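Local coordinates for protein glycerol dehydratase (Clostridium butyricum, PDB 1R9D) that probably dehydrates glycerol without vitamin B12, as a member of the pyruvate formate-lyase-like glycyl radical enzymes, at residues R67-E79 and Y261-N275. Numbering follows the deposited sequence.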
# COMPACT_ATOMS: atom_id res chain seq x y z
N ARG A 67 39.53 -13.33 -0.31
CA ARG A 67 40.16 -14.59 -0.67
C ARG A 67 41.62 -14.38 -1.05
O ARG A 67 42.02 -13.30 -1.48
CB ARG A 67 39.39 -15.25 -1.82
CG ARG A 67 37.88 -15.36 -1.55
CD ARG A 67 37.18 -16.19 -2.61
NE ARG A 67 35.73 -16.02 -2.60
CZ ARG A 67 34.93 -16.35 -1.59
NH1 ARG A 67 35.43 -16.88 -0.48
NH2 ARG A 67 33.62 -16.15 -1.68
N ASP A 68 42.42 -15.43 -0.89
CA ASP A 68 43.85 -15.35 -1.20
C ASP A 68 44.16 -14.89 -2.62
O ASP A 68 43.54 -15.34 -3.58
CB ASP A 68 44.52 -16.70 -0.95
CG ASP A 68 44.20 -17.27 0.43
OD1 ASP A 68 44.35 -16.53 1.43
OD2 ASP A 68 43.81 -18.45 0.51
N GLN A 69 45.12 -13.97 -2.74
CA GLN A 69 45.58 -13.44 -4.01
C GLN A 69 44.61 -12.53 -4.79
O GLN A 69 44.89 -12.17 -5.93
CB GLN A 69 46.04 -14.58 -4.92
CG GLN A 69 47.18 -15.42 -4.35
CD GLN A 69 48.36 -14.57 -3.90
OE1 GLN A 69 48.85 -13.71 -4.64
NE2 GLN A 69 48.82 -14.81 -2.67
N GLU A 70 43.49 -12.16 -4.18
CA GLU A 70 42.53 -11.29 -4.87
C GLU A 70 43.02 -9.86 -5.02
O GLU A 70 43.68 -9.32 -4.13
CB GLU A 70 41.19 -11.27 -4.11
CG GLU A 70 40.25 -12.43 -4.44
CD GLU A 70 38.88 -12.27 -3.79
OE1 GLU A 70 37.91 -12.88 -4.29
OE2 GLU A 70 38.77 -11.55 -2.77
N LEU A 71 42.71 -9.25 -6.16
CA LEU A 71 43.07 -7.85 -6.42
C LEU A 71 41.78 -7.04 -6.28
O LEU A 71 41.79 -5.88 -5.87
CB LEU A 71 43.65 -7.68 -7.83
CG LEU A 71 45.07 -8.17 -8.10
CD1 LEU A 71 45.40 -7.97 -9.57
CD2 LEU A 71 46.06 -7.41 -7.23
N ILE A 72 40.66 -7.67 -6.64
CA ILE A 72 39.34 -7.05 -6.56
C ILE A 72 38.62 -7.79 -5.43
O ILE A 72 38.44 -9.00 -5.50
CB ILE A 72 38.55 -7.23 -7.88
CG1 ILE A 72 39.25 -6.46 -9.01
CG2 ILE A 72 37.10 -6.75 -7.69
CD1 ILE A 72 39.24 -4.95 -8.85
N VAL A 73 38.21 -7.06 -4.40
CA VAL A 73 37.56 -7.69 -3.26
C VAL A 73 36.06 -7.45 -3.13
O VAL A 73 35.52 -6.49 -3.67
CB VAL A 73 38.24 -7.27 -1.93
CG1 VAL A 73 39.69 -7.74 -1.93
CG2 VAL A 73 38.18 -5.76 -1.77
N GLY A 74 35.41 -8.34 -2.39
CA GLY A 74 33.97 -8.26 -2.17
C GLY A 74 33.37 -9.63 -2.42
O GLY A 74 33.20 -10.04 -3.57
N SER A 75 33.07 -10.35 -1.34
CA SER A 75 32.50 -11.69 -1.44
C SER A 75 31.18 -11.74 -0.69
O SER A 75 31.09 -11.31 0.46
CB SER A 75 33.46 -12.72 -0.85
OG SER A 75 34.67 -12.77 -1.58
N LEU A 76 30.16 -12.30 -1.34
CA LEU A 76 28.83 -12.40 -0.76
C LEU A 76 28.64 -13.59 0.17
O LEU A 76 27.72 -13.61 0.98
CB LEU A 76 27.78 -12.47 -1.88
CG LEU A 76 27.80 -11.36 -2.93
CD1 LEU A 76 26.55 -11.45 -3.78
CD2 LEU A 76 27.87 -10.00 -2.26
N THR A 77 29.51 -14.59 0.04
CA THR A 77 29.45 -15.78 0.87
C THR A 77 30.86 -16.19 1.29
O THR A 77 31.83 -15.89 0.60
CB THR A 77 28.79 -16.97 0.12
OG1 THR A 77 29.46 -17.19 -1.13
CG2 THR A 77 27.31 -16.69 -0.13
N LYS A 78 30.96 -16.86 2.44
CA LYS A 78 32.25 -17.31 2.95
C LYS A 78 32.85 -18.35 2.00
O LYS A 78 34.04 -18.27 1.66
CB LYS A 78 32.07 -17.89 4.36
CG LYS A 78 31.56 -16.86 5.36
CD LYS A 78 31.23 -17.48 6.71
CE LYS A 78 30.06 -18.46 6.61
NZ LYS A 78 29.67 -19.01 7.95
N GLU A 79 32.04 -19.32 1.60
CA GLU A 79 32.48 -20.36 0.66
C GLU A 79 32.27 -19.78 -0.74
O GLU A 79 31.26 -19.14 -1.01
CB GLU A 79 31.61 -21.61 0.83
CG GLU A 79 31.89 -22.77 -0.15
CD GLU A 79 33.21 -23.49 0.12
OE1 GLU A 79 33.73 -23.40 1.25
OE2 GLU A 79 33.71 -24.17 -0.81
N TYR A 261 41.97 1.03 -11.74
CA TYR A 261 41.84 0.09 -10.63
C TYR A 261 40.64 0.51 -9.78
O TYR A 261 39.83 -0.32 -9.37
CB TYR A 261 43.11 0.09 -9.78
CG TYR A 261 43.33 -1.13 -8.90
CD1 TYR A 261 42.27 -1.93 -8.47
CD2 TYR A 261 44.61 -1.45 -8.44
CE1 TYR A 261 42.48 -3.01 -7.61
CE2 TYR A 261 44.83 -2.52 -7.58
CZ TYR A 261 43.76 -3.29 -7.17
OH TYR A 261 43.99 -4.33 -6.29
N GLU A 262 40.53 1.81 -9.51
CA GLU A 262 39.42 2.35 -8.72
C GLU A 262 38.08 2.08 -9.40
O GLU A 262 37.10 1.74 -8.75
CB GLU A 262 39.60 3.85 -8.49
CG GLU A 262 40.73 4.20 -7.52
CD GLU A 262 41.02 5.69 -7.46
OE1 GLU A 262 41.91 6.08 -6.67
OE2 GLU A 262 40.37 6.46 -8.20
N ALA A 263 38.04 2.25 -10.72
CA ALA A 263 36.81 2.01 -11.48
C ALA A 263 36.42 0.53 -11.40
O ALA A 263 35.25 0.21 -11.20
CB ALA A 263 37.00 2.43 -12.93
N CYS A 264 37.40 -0.36 -11.54
CA CYS A 264 37.13 -1.80 -11.46
C CYS A 264 36.60 -2.22 -10.10
O CYS A 264 35.68 -3.04 -10.00
CB CYS A 264 38.40 -2.61 -11.78
SG CYS A 264 38.89 -2.59 -13.52
N GLN A 265 37.20 -1.69 -9.03
CA GLN A 265 36.76 -2.05 -7.69
C GLN A 265 35.39 -1.48 -7.35
O GLN A 265 34.57 -2.16 -6.74
CB GLN A 265 37.78 -1.58 -6.65
CG GLN A 265 37.39 -1.94 -5.22
CD GLN A 265 37.33 -3.44 -4.99
OE1 GLN A 265 38.37 -4.10 -4.87
NE2 GLN A 265 36.13 -3.99 -4.93
N LEU A 266 35.14 -0.23 -7.74
CA LEU A 266 33.85 0.39 -7.46
C LEU A 266 32.75 -0.31 -8.27
O LEU A 266 31.63 -0.51 -7.78
CB LEU A 266 33.89 1.89 -7.79
CG LEU A 266 32.61 2.70 -7.54
CD1 LEU A 266 32.06 2.40 -6.15
CD2 LEU A 266 32.91 4.17 -7.69
N PHE A 267 33.08 -0.70 -9.50
CA PHE A 267 32.13 -1.41 -10.34
C PHE A 267 31.66 -2.66 -9.60
O PHE A 267 30.46 -2.91 -9.47
CB PHE A 267 32.77 -1.84 -11.66
CG PHE A 267 32.00 -2.92 -12.37
CD1 PHE A 267 30.86 -2.61 -13.10
CD2 PHE A 267 32.39 -4.25 -12.27
CE1 PHE A 267 30.11 -3.61 -13.71
CE2 PHE A 267 31.65 -5.26 -12.87
CZ PHE A 267 30.50 -4.94 -13.59
N TRP A 268 32.61 -3.45 -9.10
CA TRP A 268 32.25 -4.67 -8.40
C TRP A 268 31.42 -4.44 -7.15
O TRP A 268 30.51 -5.21 -6.86
CB TRP A 268 33.49 -5.51 -8.06
CG TRP A 268 33.12 -6.79 -7.38
CD1 TRP A 268 33.33 -7.12 -6.07
CD2 TRP A 268 32.34 -7.85 -7.95
NE1 TRP A 268 32.74 -8.33 -5.79
CE2 TRP A 268 32.12 -8.80 -6.92
CE3 TRP A 268 31.81 -8.10 -9.22
CZ2 TRP A 268 31.38 -9.97 -7.12
CZ3 TRP A 268 31.07 -9.27 -9.42
CH2 TRP A 268 30.87 -10.19 -8.38
N PHE A 269 31.72 -3.39 -6.39
CA PHE A 269 30.93 -3.12 -5.18
C PHE A 269 29.49 -2.78 -5.56
O PHE A 269 28.55 -3.21 -4.90
CB PHE A 269 31.54 -1.98 -4.36
CG PHE A 269 32.65 -2.41 -3.44
CD1 PHE A 269 32.47 -3.48 -2.56
CD2 PHE A 269 33.87 -1.75 -3.45
CE1 PHE A 269 33.50 -3.89 -1.70
CE2 PHE A 269 34.91 -2.15 -2.59
CZ PHE A 269 34.71 -3.22 -1.72
N ILE A 270 29.31 -2.00 -6.62
CA ILE A 270 27.96 -1.67 -7.06
C ILE A 270 27.23 -2.97 -7.41
O ILE A 270 26.14 -3.24 -6.91
CB ILE A 270 27.98 -0.78 -8.33
CG1 ILE A 270 28.58 0.58 -8.02
CG2 ILE A 270 26.57 -0.63 -8.88
CD1 ILE A 270 28.90 1.40 -9.25
N HIS A 271 27.86 -3.77 -8.26
CA HIS A 271 27.29 -5.04 -8.69
C HIS A 271 27.02 -5.98 -7.52
O HIS A 271 25.94 -6.57 -7.41
CB HIS A 271 28.23 -5.72 -9.69
CG HIS A 271 27.60 -6.86 -10.44
ND1 HIS A 271 26.80 -6.67 -11.54
CD2 HIS A 271 27.65 -8.20 -10.23
CE1 HIS A 271 26.37 -7.85 -11.98
NE2 HIS A 271 26.87 -8.79 -11.20
N ALA A 272 28.00 -6.12 -6.63
CA ALA A 272 27.85 -7.00 -5.48
C ALA A 272 26.70 -6.63 -4.55
O ALA A 272 25.90 -7.48 -4.18
CB ALA A 272 29.17 -7.06 -4.70
N ILE A 273 26.62 -5.35 -4.18
CA ILE A 273 25.57 -4.92 -3.27
C ILE A 273 24.17 -5.10 -3.85
O ILE A 273 23.22 -5.36 -3.11
CB ILE A 273 25.81 -3.45 -2.83
CG1 ILE A 273 27.17 -3.35 -2.13
CG2 ILE A 273 24.70 -3.00 -1.88
CD1 ILE A 273 27.63 -1.94 -1.84
N ILE A 274 24.03 -4.99 -5.16
CA ILE A 274 22.73 -5.21 -5.78
C ILE A 274 22.28 -6.63 -5.44
O ILE A 274 21.12 -6.87 -5.11
CB ILE A 274 22.79 -5.06 -7.32
CG1 ILE A 274 22.98 -3.59 -7.69
CG2 ILE A 274 21.52 -5.61 -7.95
CD1 ILE A 274 23.14 -3.34 -9.18
N ASN A 275 23.23 -7.56 -5.51
CA ASN A 275 23.01 -8.97 -5.24
C ASN A 275 22.81 -9.31 -3.76
O ASN A 275 22.54 -10.47 -3.41
CB ASN A 275 24.17 -9.79 -5.82
CG ASN A 275 24.06 -9.97 -7.33
OD1 ASN A 275 23.41 -10.90 -7.80
ND2 ASN A 275 24.69 -9.08 -8.08
O HOH W 1 40.78 -3.03 -4.44
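In the pyruvate formate-lyase-like fold of this enzyme, the irregular chain of Leu71, Ile72, Val73, Gly74 and Leu76 runs along helix 260-277 and is held by side chains reaching out from Tyr261, Gln265 and Trp268. Gln265 supplies both halves of its amide to one residue: OE1 accepts from Val73 N at 3.0 Å, the N-H lying in the carbonyl plane on a lone pair, while NE2 donates to Val73 O at 2.9 Å. CG anti to the backbone N (chi1 -179°) and a bend at chi2 (64°) bring that amide up to the loop; a glutamine suits the place because it carries donor and acceptor side by side. NE2 also lies above one face of the Phe269 ring, offset toward its rim. On one side of this pair Tyr261 OH gives its hydrogen to Leu71 O at 2.7 Å; on the other, Trp268 NE1 donates to Gly74 O at 2.8 Å, with that oxygen near the indole plane. Tyrosine and tryptophan each carry one donor at the edge of a large apolar ring, which suits a carbonyl in a buried contact. Gly74, without a side chain, lets the indole edge approach its backbone, and its positive phi suits glycine. Ile72 supplies apolar contact: CD1 meets Cys264 CB at 3.8 Å, and CG2 packs against the CB of Trp268. Farther along, Leu76 sets CD1 across the CB of Asn275 and CD2 beside Ala272. Val73 and Tyr261 also touch Ile245, so helix 236-252 packs here too. The buried carbonyls of Leu71, Val73 and Gly74 thus find donors in helix side chains, which probably helps to hold the path of a loop without regular secondary structure.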